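Local coordinates for protein similarities with probable monooxygenase (Photorhabdus luminescens, PDB 4HB9) that binds FAD and is probably a flavin-dependent monooxygenase of the aromatic ring hydroxylase-like type, at residues 7-12 / 29-34. Residues are numbered along the deposited sequence; the frame is centred on the assembly and turned at random.
With FAD (flavin-adenine dinucleotide), chain B; EDO (1,2-ethanediol), chain L.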
loop_
_atom_site.group_PDB
_atom_site.type_symbol
_atom_site.label_atom_id
_atom_site.label_comp_id
_atom_site.label_asym_id
_atom_site.label_seq_id
_atom_site.Cartn_x
_atom_site.Cartn_y
_atom_site.Cartn_z
ATOM N N ILE A 7 -2.959 6.483 15.181
ATOM C CA ILE A 7 -4.086 5.610 14.844
ATOM C C ILE A 7 -3.662 4.747 13.657
ATOM O O ILE A 7 -3.375 5.282 12.570
ATOM C CB ILE A 7 -5.370 6.367 14.480
ATOM C CG1 ILE A 7 -5.716 7.446 15.535
ATOM C CG2 ILE A 7 -6.518 5.388 14.359
ATOM C CD1 ILE A 7 -5.772 6.981 16.972
ATOM N N GLY A 8 -3.596 3.430 13.890
ATOM C CA GLY A 8 -3.244 2.467 12.847
ATOM C C GLY A 8 -1.858 1.860 12.960
ATOM O O GLY A 8 -0.847 2.559 12.847
ATOM N N ALA A 9 -1.824 0.549 13.186
ATOM C CA ALA A 9 -0.596 -0.232 13.127
ATOM C C ALA A 9 -0.465 -0.878 11.749
ATOM O O ALA A 9 -0.361 -2.112 11.618
ATOM C CB ALA A 9 -0.578 -1.289 14.189
ATOM N N GLY A 10 -0.493 -0.034 10.726
ATOM C CA GLY A 10 -0.221 -0.455 9.351
ATOM C C GLY A 10 1.226 -0.213 8.996
ATOM O O GLY A 10 2.087 -0.064 9.859
ATOM N N ILE A 11 1.508 -0.154 7.707
ATOM C CA ILE A 11 2.871 0.027 7.253
ATOM C C ILE A 11 3.476 1.314 7.802
ATOM O O ILE A 11 4.572 1.305 8.376
ATOM C CB ILE A 11 2.941 0.081 5.711
ATOM C CG1 ILE A 11 2.429 -1.221 5.077
ATOM C CG2 ILE A 11 4.353 0.361 5.245
ATOM C CD1 ILE A 11 3.129 -2.483 5.501
ATOM N N GLY A 12 2.774 2.426 7.590
ATOM C CA GLY A 12 3.252 3.733 8.015
ATOM C C GLY A 12 3.354 3.914 9.516
ATOM O O GLY A 12 4.367 4.394 10.014
ATOM N N ILE A 29 0.486 3.299 19.636
ATOM C CA ILE A 29 -0.333 3.053 18.470
ATOM C C ILE A 29 -1.631 2.426 18.885
ATOM O O ILE A 29 -1.639 1.483 19.658
ATOM C CB ILE A 29 0.334 2.062 17.472
ATOM C CG1 ILE A 29 1.654 2.614 16.929
ATOM C CG2 ILE A 29 -0.624 1.760 16.330
ATOM C CD1 ILE A 29 2.455 1.571 16.172
ATOM N N TYR A 30 -2.727 2.917 18.331
ATOM C CA TYR A 30 -4.051 2.345 18.557
ATOM C C TYR A 30 -4.538 1.729 17.248
ATOM O O TYR A 30 -4.671 2.407 16.239
ATOM C CB TYR A 30 -5.032 3.409 19.078
ATOM C CG TYR A 30 -4.456 4.169 20.251
ATOM C CD1 TYR A 30 -4.588 3.688 21.563
ATOM C CD2 TYR A 30 -3.732 5.332 20.051
ATOM C CE1 TYR A 30 -4.031 4.383 22.634
ATOM C CE2 TYR A 30 -3.177 6.017 21.111
ATOM C CZ TYR A 30 -3.339 5.546 22.389
ATOM O OH TYR A 30 -2.770 6.260 23.422
ATOM N N GLU A 31 -4.778 0.428 17.291
ATOM C CA GLU A 31 -5.125 -0.372 16.108
ATOM C C GLU A 31 -6.465 -1.043 16.291
ATOM O O GLU A 31 -6.723 -1.652 17.330
ATOM C CB GLU A 31 -4.031 -1.430 15.850
ATOM C CG GLU A 31 -4.415 -2.517 14.852
ATOM C CD GLU A 31 -4.779 -1.965 13.472
ATOM O OE1 GLU A 31 -4.029 -1.117 12.959
ATOM O OE2 GLU A 31 -5.804 -2.401 12.904
ATOM N N ARG A 32 -7.320 -0.950 15.268
ATOM C CA ARG A 32 -8.677 -1.498 15.359
ATOM C C ARG A 32 -8.706 -3.027 15.394
ATOM O O ARG A 32 -9.556 -3.596 16.037
ATOM C CB ARG A 32 -9.571 -0.993 14.235
ATOM C CG ARG A 32 -9.176 -1.479 12.851
ATOM C CD ARG A 32 -10.140 -1.018 11.783
ATOM N NE ARG A 32 -9.605 -1.379 10.473
ATOM C CZ ARG A 32 -10.183 -1.081 9.320
ATOM N NH1 ARG A 32 -11.343 -0.429 9.298
ATOM N NH2 ARG A 32 -9.601 -1.455 8.191
ATOM N N ASN A 33 -7.789 -3.687 14.697
ATOM C CA ASN A 33 -7.781 -5.145 14.668
ATOM C C ASN A 33 -7.210 -5.768 15.924
ATOM O O ASN A 33 -6.545 -5.102 16.749
ATOM C CB ASN A 33 -7.021 -5.639 13.439
ATOM C CG ASN A 33 -7.674 -5.208 12.125
ATOM O OD1 ASN A 33 -6.981 -4.900 11.154
ATOM N ND2 ASN A 33 -8.995 -5.166 12.093
ATOM N N SER A 34 -7.472 -7.064 16.073
ATOM C CA SER A 34 -6.836 -7.881 17.109
ATOM C C SER A 34 -5.407 -8.207 16.740
ATOM O O SER A 34 -5.036 -8.085 15.580
ATOM C CB SER A 34 -7.638 -9.169 17.290
ATOM O OG SER A 34 -8.978 -8.823 17.583
HETATM P PA FAD B . -2.435 0.501 6.057
HETATM O O1A FAD B . -1.138 -0.246 5.892
HETATM O O2A FAD B . -3.714 0.168 5.366
HETATM O O5B FAD B . -2.732 0.622 7.625
HETATM C C5B FAD B . -3.893 1.255 8.129
HETATM C C4B FAD B . -4.085 0.678 9.518
HETATM O O4B FAD B . -5.059 1.474 10.217
HETATM C C3B FAD B . -4.584 -0.780 9.515
HETATM O O3B FAD B . -3.856 -1.587 10.443
HETATM C C2B FAD B . -6.036 -0.620 9.917
HETATM O O2B FAD B . -6.610 -1.733 10.578
HETATM C C1B FAD B . -5.953 0.591 10.857
HETATM N N9A FAD B . -7.199 1.331 11.064
HETATM C C8A FAD B . -8.084 1.748 10.120
HETATM N N7A FAD B . -9.092 2.475 10.683
HETATM C C5A FAD B . -8.836 2.508 12.009
HETATM C C6A FAD B . -9.522 3.102 13.172
HETATM N N6A FAD B . -10.680 3.763 12.940
HETATM N N1A FAD B . -8.983 2.924 14.395
HETATM C C2A FAD B . -7.815 2.262 14.561
HETATM N N3A FAD B . -7.127 1.693 13.551
HETATM C C4A FAD B . -7.592 1.789 12.262
HETATM N N1 FAD B . 2.528 -0.434 -2.135
HETATM C C2 FAD B . 3.802 -0.366 -2.583
HETATM O O2 FAD B . 4.557 0.624 -2.288
HETATM N N3 FAD B . 4.303 -1.356 -3.345
HETATM C C4 FAD B . 3.611 -2.421 -3.762
HETATM O O4 FAD B . 4.159 -3.296 -4.484
HETATM C C4X FAD B . 2.209 -2.543 -3.353
HETATM N N5 FAD B . 1.430 -3.602 -3.717
HETATM C C5X FAD B . 0.140 -3.657 -3.316
HETATM C C6 FAD B . -0.674 -4.716 -3.699
HETATM C C7 FAD B . -2.007 -4.798 -3.290
HETATM C C7M FAD B . -2.894 -5.956 -3.708
HETATM C C8 FAD B . -2.573 -3.734 -2.443
HETATM C C8M FAD B . -4.009 -3.800 -1.973
HETATM C C9 FAD B . -1.763 -2.671 -2.055
HETATM C C9A FAD B . -0.429 -2.579 -2.450
HETATM N N10 FAD B . 0.385 -1.494 -2.056
HETATM C C10 FAD B . 1.704 -1.442 -2.495
HETATM C "C1'" FAD B . -0.129 -0.373 -1.243
HETATM C "C2'" FAD B . 0.149 -0.535 0.250
HETATM O "O2'" FAD B . -0.253 -1.815 0.708
HETATM C "C3'" FAD B . -0.618 0.541 1.015
HETATM O "O3'" FAD B . -0.481 1.781 0.321
HETATM C "C4'" FAD B . -0.060 0.697 2.422
HETATM O "O4'" FAD B . -0.583 -0.355 3.212
HETATM C "C5'" FAD B . -0.443 2.018 3.055
HETATM O "O5'" FAD B . 0.127 2.041 4.347
HETATM P P FAD B . -0.713 2.757 5.519
HETATM O O1P FAD B . 0.113 2.520 6.761
HETATM O O2P FAD B . -1.062 4.155 5.082
HETATM O O3P FAD B . -2.134 2.023 5.646
HETATM C C1 EDO L . -2.846 -5.772 11.873
HETATM O O1 EDO L . -2.192 -4.678 12.522
HETATM C C2 EDO L . -4.205 -5.287 11.420
HETATM O O2 EDO L . -4.069 -4.319 10.370
#
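The carboxylate of Glu31 reaches back to the glycine-rich loop at Ala9, where OE1 accepts the backbone N-H of Ala9 at 2.8 Å through its anti lone pair. CB of Glu31 lies beside the Ala9 methyl; CG stands anti to the backbone N (chi1 167°) and the chain then bends at chi2 (59°), which turns the two oxygens to the Ala9 amide and the adenosine ribose of FAD. There the group acts as a two-pronged acceptor: O3B of FAD donates to Glu31 OE1 at 2.6 Å and O2B to Glu31 OE2, also at 2.6 Å. Asn33 N holds OE2 as well, on its anti side, slightly out of the carboxylate plane and nearly straight (169°); the donors on both oxygens should restrict rotation of the group.

Behind this site the two strands of the beta-alpha-beta unit run parallel, Ile7 beside Tyr30, and Gly8 N bonds to Tyr30 O at 2.8 Å. On one face of the sheet Ile7 CD1 meets Tyr30 CD2 obliquely, while the CG2 branch of Ile7 packs on the adenine at C2A of FAD. Ile29 CG2 rests against the Gly8-Ala9 backbone and Ala9 CB (3.7 Å).

Gly8 and Gly10 belong to what appears to be the GxGxxG loop of a Rossmann-type dinucleotide fold; their backbone lies directly against the cofactor, Gly8 CA 3.3 Å from FAD O4B and Gly10 CA 3.2 Å from FAD O5B. Beyond them, at the start of helix 11-22, the amides of Ile11 and Gly12 bind the two phosphates. Arg32 supplies a further bond from NE to O2B, its guanidinium lying with one face over C8A of the adenine. Four donors on the two oxygens of Glu31 are consistent with an ionised carboxylate that ties segment 29-34 to the loop and to the cofactor.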